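Local coordinates for Atg1 tMIT (Kluyveromyces marxianus, PDB 4P1N), which forms the tandem MIT region of a serine/threonine protein kinase required for autophagosome formation and involved in cytoplasm-to-vacuole transport, at residues D194-A199 and A217-M222; F22-F27 and L106-K111. All coordinates share one frame; numbering follows the deposited sequence.

Interaction 1 (D194-A199 and A217-M222); sequences DISRNA and ATSLWM
This is a buried, near-antiparallel helix-helix contact within the second MIT domain, where helix 184-204 pairs with helix 209-227, the next helix along the chain. The axes of the two short segments come within 8.8 Å at 161°, and the backbones are nearest at Ser196 and Ser219, where two small side chains take up little room between the helices. Their hydroxyls meet tip to tip: Ser196 OG donates to Ser219 OG at 2.8 Å. Ser219 OG, anti to its own carbonyl carbon, in turn bonds to the carbonyl oxygen of Ala192, one turn before Ser196. A short relay therefore satisfies this buried hydroxyl on both counts, as acceptor and as donor. Beside it, Ile195 supplies the apolar half of the contact. Ile195 CB lies 3.6 Å from Ser219 OG, so the branched side chain flanks the polar pair, while CD1 extends across Thr218 and Met222. Ile195 CD1 packs 4.1 Å from Thr218 CG2 and 4.0 Å from Met222 SD, and the isoleucine side chain crosses both partners at about a right angle. Threonine suits its place because it can present a methyl to Ile195 and turn OG1 back to Leu214 O of its own helix. On one flank, Thr218 and Met222 lean on Val23 of helix 10-33; Ser196 also packs on Ile263 of helix 250-273, so the pair is joined to two further helices.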
loop_
_atom_site.group_PDB
_atom_site.type_symbol
_atom_site.label_atom_id
_atom_site.label_comp_id
_atom_site.label_asym_id
_atom_site.label_seq_id
_atom_site.Cartn_x
_atom_site.Cartn_y
_atom_site.Cartn_z
ATOM N N ASP B 194 -24.876 8.732 -0.333
ATOM C CA ASP B 194 -24.745 9.471 -1.602
ATOM C C ASP B 194 -24.149 8.616 -2.708
ATOM O O ASP B 194 -24.622 8.632 -3.823
ATOM C CB ASP B 194 -23.823 10.682 -1.461
ATOM C CG ASP B 194 -24.402 11.780 -0.634
ATOM O OD1 ASP B 194 -25.633 11.872 -0.462
ATOM O OD2 ASP B 194 -23.589 12.581 -0.151
ATOM N N ILE B 195 -23.082 7.894 -2.397
ATOM C CA ILE B 195 -22.434 7.040 -3.385
ATOM C C ILE B 195 -23.399 5.969 -3.905
ATOM O O ILE B 195 -23.447 5.739 -5.115
ATOM C CB ILE B 195 -21.174 6.351 -2.846
ATOM C CG1 ILE B 195 -20.067 7.389 -2.616
ATOM C CG2 ILE B 195 -20.680 5.308 -3.855
ATOM C CD1 ILE B 195 -18.947 6.899 -1.718
ATOM N N SER B 196 -24.160 5.323 -3.004
ATOM C CA SER B 196 -25.136 4.307 -3.432
ATOM C C SER B 196 -26.344 4.917 -4.185
ATOM O O SER B 196 -26.882 4.292 -5.108
ATOM C CB SER B 196 -25.615 3.450 -2.260
ATOM O OG SER B 196 -24.675 2.390 -2.013
ATOM N N ARG B 197 -26.777 6.101 -3.754
ATOM C CA ARG B 197 -27.844 6.799 -4.427
ATOM C C ARG B 197 -27.417 7.132 -5.849
ATOM O O ARG B 197 -28.146 6.854 -6.774
ATOM C CB ARG B 197 -28.235 8.069 -3.673
ATOM C CG ARG B 197 -29.400 8.808 -4.309
ATOM C CD ARG B 197 -29.629 10.158 -3.656
ATOM N NE ARG B 197 -28.613 11.118 -4.091
ATOM C CZ ARG B 197 -27.745 11.744 -3.297
ATOM N NH1 ARG B 197 -27.753 11.564 -1.979
ATOM N NH2 ARG B 197 -26.859 12.575 -3.830
ATOM N N ASN B 198 -26.241 7.744 -6.007
ATOM C CA ASN B 198 -25.675 7.979 -7.336
ATOM C C ASN B 198 -25.472 6.685 -8.166
ATOM O O ASN B 198 -25.646 6.697 -9.381
ATOM C CB ASN B 198 -24.306 8.694 -7.229
ATOM C CG ASN B 198 -24.404 10.180 -6.870
ATOM O OD1 ASN B 198 -23.424 10.761 -6.423
ATOM N ND2 ASN B 198 -25.537 10.785 -7.076
ATOM N N ALA B 199 -25.043 5.588 -7.534
ATOM C CA ALA B 199 -24.861 4.327 -8.269
ATOM C C ALA B 199 -26.170 3.787 -8.864
ATOM O O ALA B 199 -26.177 3.259 -9.979
ATOM C CB ALA B 199 -24.225 3.279 -7.381
ATOM N N ALA B 217 -19.994 -1.373 -3.479
ATOM C CA ALA B 217 -19.036 -2.043 -2.609
ATOM C C ALA B 217 -18.361 -0.987 -1.702
ATOM O O ALA B 217 -18.122 -1.210 -0.488
ATOM C CB ALA B 217 -17.997 -2.811 -3.447
ATOM N N THR B 218 -18.080 0.169 -2.295
ATOM C CA THR B 218 -17.504 1.289 -1.541
ATOM C C THR B 218 -18.406 1.750 -0.407
ATOM O O THR B 218 -17.922 1.886 0.727
ATOM C CB THR B 218 -17.146 2.465 -2.442
ATOM O OG1 THR B 218 -16.229 2.011 -3.443
ATOM C CG2 THR B 218 -16.537 3.618 -1.624
ATOM N N SER B 219 -19.699 1.933 -0.681
ATOM C CA SER B 219 -20.661 2.279 0.373
ATOM C C SER B 219 -20.702 1.251 1.463
ATOM O O SER B 219 -20.903 1.575 2.621
ATOM C CB SER B 219 -22.076 2.379 -0.158
ATOM O OG SER B 219 -22.221 3.424 -1.079
ATOM N N LEU B 220 -20.598 -0.019 1.093
ATOM C CA LEU B 220 -20.682 -1.071 2.057
ATOM C C LEU B 220 -19.436 -1.095 2.923
ATOM O O LEU B 220 -19.537 -1.229 4.124
ATOM C CB LEU B 220 -20.837 -2.426 1.373
ATOM C CG LEU B 220 -22.227 -2.683 0.809
ATOM C CD1 LEU B 220 -22.147 -3.940 -0.038
ATOM C CD2 LEU B 220 -23.274 -2.835 1.909
ATOM N N TRP B 221 -18.258 -0.964 2.316
ATOM C CA TRP B 221 -17.047 -0.875 3.134
ATOM C C TRP B 221 -17.170 0.244 4.149
ATOM O O TRP B 221 -16.857 0.057 5.311
ATOM C CB TRP B 221 -15.811 -0.634 2.303
ATOM C CG TRP B 221 -15.411 -1.754 1.444
ATOM C CD1 TRP B 221 -15.218 -1.701 0.084
ATOM C CD2 TRP B 221 -15.070 -3.087 1.849
ATOM N NE1 TRP B 221 -14.784 -2.914 -0.371
ATOM C CE2 TRP B 221 -14.682 -3.782 0.689
ATOM C CE3 TRP B 221 -15.008 -3.736 3.073
ATOM C CZ2 TRP B 221 -14.269 -5.087 0.713
ATOM C CZ3 TRP B 221 -14.611 -5.067 3.108
ATOM C CH2 TRP B 221 -14.249 -5.731 1.930
ATOM N N MET B 222 -17.671 1.394 3.708
ATOM C CA MET B 222 -17.824 2.581 4.579
ATOM C C MET B 222 -18.732 2.340 5.739
ATOM O O MET B 222 -18.368 2.625 6.871
ATOM C CB MET B 222 -18.322 3.786 3.791
ATOM C CG MET B 222 -17.278 4.257 2.791
ATOM S SD MET B 222 -17.777 5.752 1.911
ATOM C CE MET B 222 -17.696 6.971 3.182
#

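Interaction 2 (F22-F27 and L106-K111); sequences FVMYSF and LLLYLK
Leu108 and Phe27 set the pattern here: the leucine end sits over the phenyl ring, with Leu108 CD1 only 10° off the ring normal and 3.7 Å from the centroid of the Phe27 ring. It is a CH-pi contact between helices 10-33 and 95-129, two near-antiparallel helices of the first MIT domain, a helical-bundle fold; the segments cross at -162°. Phe27 CG is anti to the backbone N (chi1 -173°), which turns the ring against the leucine, and Leu108 CD2 lies 3.6 Å from the ring atom Phe27 CD2. An alanine at Phe27 would remove the ring beneath Leu108 CD1 and the contact with Leu108 CD2, and would probably loosen the packing of this helix pair. Met24 occupies the neighbouring turn. Bent at chi2 and chi3, the flexible chain lays Met24 SD 4.0 Å from Leu108 CD2, the two side chains crossing at about a right angle, while Met24 CG lies 3.8 Å from Lys111 CG. Lysine fits because its aliphatic part packs here before the chain bends away, taking NZ to Leu231 O and to a salt bridge with Glu235. On the other flank, Tyr25 and Tyr109 direct their hydroxyls to Glu152 and Glu29, respectively, so that their buried polar ends have partners. Between these rings Tyr25 CD1 comes to the edge of the Tyr109 ring, 4.4 Å from Tyr109 CE1.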
loop_
_atom_site.group_PDB
_atom_site.type_symbol
_atom_site.label_atom_id
_atom_site.label_comp_id
_atom_site.label_asym_id
_atom_site.label_seq_id
_atom_site.Cartn_x
_atom_site.Cartn_y
_atom_site.Cartn_z
ATOM N N PHE B 22 -8.453 2.079 2.574
ATOM C CA PHE B 22 -8.356 2.761 1.286
ATOM C C PHE B 22 -9.531 3.692 1.038
ATOM O O PHE B 22 -9.379 4.816 0.592
ATOM C CB PHE B 22 -8.264 1.727 0.136
ATOM C CG PHE B 22 -8.211 2.374 -1.211
ATOM C CD1 PHE B 22 -7.004 2.843 -1.714
ATOM C CD2 PHE B 22 -9.382 2.615 -1.944
ATOM C CE1 PHE B 22 -6.946 3.460 -2.956
ATOM C CE2 PHE B 22 -9.332 3.211 -3.200
ATOM C CZ PHE B 22 -8.126 3.678 -3.699
ATOM N N VAL B 23 -10.734 3.188 1.283
ATOM C CA VAL B 23 -11.939 3.958 1.035
ATOM C C VAL B 23 -12.012 5.199 1.944
ATOM O O VAL B 23 -12.407 6.279 1.545
ATOM C CB VAL B 23 -13.164 3.013 1.189
ATOM C CG1 VAL B 23 -14.420 3.775 1.358
ATOM C CG2 VAL B 23 -13.282 2.122 -0.047
ATOM N N MET B 24 -11.567 5.054 3.169
ATOM C CA MET B 24 -11.558 6.153 4.103
ATOM C C MET B 24 -10.444 7.167 3.731
ATOM O O MET B 24 -10.631 8.392 3.744
ATOM C CB MET B 24 -11.407 5.574 5.523
ATOM C CG MET B 24 -11.865 6.503 6.627
ATOM S SD MET B 24 -13.603 6.971 6.482
ATOM C CE MET B 24 -14.316 5.439 6.217
ATOM N N TYR B 25 -9.278 6.651 3.390
ATOM C CA TYR B 25 -8.193 7.490 2.975
ATOM C C TYR B 25 -8.586 8.309 1.755
ATOM O O TYR B 25 -8.280 9.524 1.700
ATOM C CB TYR B 25 -6.946 6.647 2.732
ATOM C CG TYR B 25 -5.851 7.301 1.922
ATOM C CD1 TYR B 25 -4.904 8.059 2.521
ATOM C CD2 TYR B 25 -5.758 7.118 0.510
ATOM C CE1 TYR B 25 -3.924 8.678 1.803
ATOM C CE2 TYR B 25 -4.744 7.723 -0.227
ATOM C CZ TYR B 25 -3.813 8.474 0.422
ATOM O OH TYR B 25 -2.784 9.095 -0.263
ATOM N N SER B 26 -9.219 7.667 0.770
ATOM C CA SER B 26 -9.597 8.390 -0.466
ATOM C C SER B 26 -10.653 9.481 -0.151
ATOM O O SER B 26 -10.669 10.519 -0.772
ATOM C CB SER B 26 -10.155 7.458 -1.541
ATOM O OG SER B 26 -9.371 6.281 -1.683
ATOM N N PHE B 27 -11.514 9.241 0.828
ATOM C CA PHE B 27 -12.495 10.251 1.266
ATOM C C PHE B 27 -11.743 11.380 1.925
ATOM O O PHE B 27 -11.919 12.523 1.543
ATOM C CB PHE B 27 -13.561 9.584 2.165
ATOM C CG PHE B 27 -14.736 10.457 2.565
ATOM C CD1 PHE B 27 -15.120 11.588 1.845
ATOM C CD2 PHE B 27 -15.515 10.078 3.659
ATOM C CE1 PHE B 27 -16.246 12.342 2.226
ATOM C CE2 PHE B 27 -16.634 10.804 4.039
ATOM C CZ PHE B 27 -17.013 11.940 3.309
ATOM N N LEU B 106 -9.410 16.138 8.735
ATOM C CA LEU B 106 -8.698 15.615 9.876
ATOM C C LEU B 106 -9.368 14.397 10.438
ATOM O O LEU B 106 -8.707 13.407 10.693
ATOM C CB LEU B 106 -8.650 16.639 11.012
ATOM C CG LEU B 106 -7.436 16.698 11.926
ATOM C CD1 LEU B 106 -7.823 17.478 13.188
ATOM C CD2 LEU B 106 -6.759 15.381 12.278
ATOM N N LEU B 107 -10.661 14.517 10.721
ATOM C CA LEU B 107 -11.432 13.422 11.273
ATOM C C LEU B 107 -11.376 12.156 10.408
ATOM O O LEU B 107 -11.273 11.035 10.934
ATOM C CB LEU B 107 -12.909 13.858 11.486
ATOM C CG LEU B 107 -13.132 14.972 12.524
ATOM C CD1 LEU B 107 -14.623 15.227 12.685
ATOM C CD2 LEU B 107 -12.494 14.624 13.851
ATOM N N LEU B 108 -11.436 12.337 9.092
ATOM C CA LEU B 108 -11.311 11.220 8.139
ATOM C C LEU B 108 -9.924 10.639 8.125
ATOM O O LEU B 108 -9.770 9.423 7.991
ATOM C CB LEU B 108 -11.716 11.682 6.724
ATOM C CG LEU B 108 -13.195 12.074 6.649
ATOM C CD1 LEU B 108 -13.513 12.728 5.326
ATOM C CD2 LEU B 108 -14.115 10.874 6.919
ATOM N N TYR B 109 -8.887 11.461 8.282
ATOM C CA TYR B 109 -7.563 10.899 8.420
ATOM C C TYR B 109 -7.464 10.130 9.742
ATOM O O TYR B 109 -6.780 9.116 9.797
ATOM C CB TYR B 109 -6.435 11.954 8.327
ATOM C CG TYR B 109 -6.129 12.376 6.950
ATOM C CD1 TYR B 109 -5.731 11.444 5.976
ATOM C CD2 TYR B 109 -6.340 13.682 6.551
ATOM C CE1 TYR B 109 -5.494 11.821 4.663
ATOM C CE2 TYR B 109 -6.123 14.063 5.223
ATOM C CZ TYR B 109 -5.722 13.129 4.288
ATOM O OH TYR B 109 -5.481 13.544 3.010
ATOM N N LEU B 110 -8.088 10.608 10.811
ATOM C CA LEU B 110 -7.976 9.896 12.091
ATOM C C LEU B 110 -8.710 8.560 12.034
ATOM O O LEU B 110 -8.270 7.605 12.608
ATOM C CB LEU B 110 -8.493 10.702 13.281
ATOM C CG LEU B 110 -7.765 12.004 13.623
ATOM C CD1 LEU B 110 -8.502 12.687 14.772
ATOM C CD2 LEU B 110 -6.334 11.794 14.091
ATOM N N LYS B 111 -9.822 8.489 11.319
ATOM C CA LYS B 111 -10.465 7.236 11.137
ATOM C C LYS B 111 -9.628 6.297 10.277
ATOM O O LYS B 111 -9.515 5.087 10.591
ATOM C CB LYS B 111 -11.867 7.431 10.562
ATOM C CG LYS B 111 -12.640 6.153 10.327
ATOM C CD LYS B 111 -12.953 5.383 11.599
ATOM C CE LYS B 111 -14.003 6.086 12.471
ATOM N NZ LYS B 111 -13.859 5.547 13.839
#

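In the fold
From the N terminus, helix 10-33 comes first, and interaction 2 closes a long loop, much of it not modelled, when helix 95-129 returns alongside it. Helix 137-170 follows, and then interaction 1 closes a far shorter connection between helices 184-204 and 209-227, in the second MIT domain. The two closures are in series, neither enclosing nor crossing the other, and their centres lie about 15 Å apart. Direct packing nevertheless joins them: Met222 CG of interaction 1 meets Val23 CG1 of interaction 2 at 3.2 Å, and Met222 CE approaches Phe27 CD2. Helix 10-33 thus belongs to one MIT domain's helix pairing while also lying against the other domain.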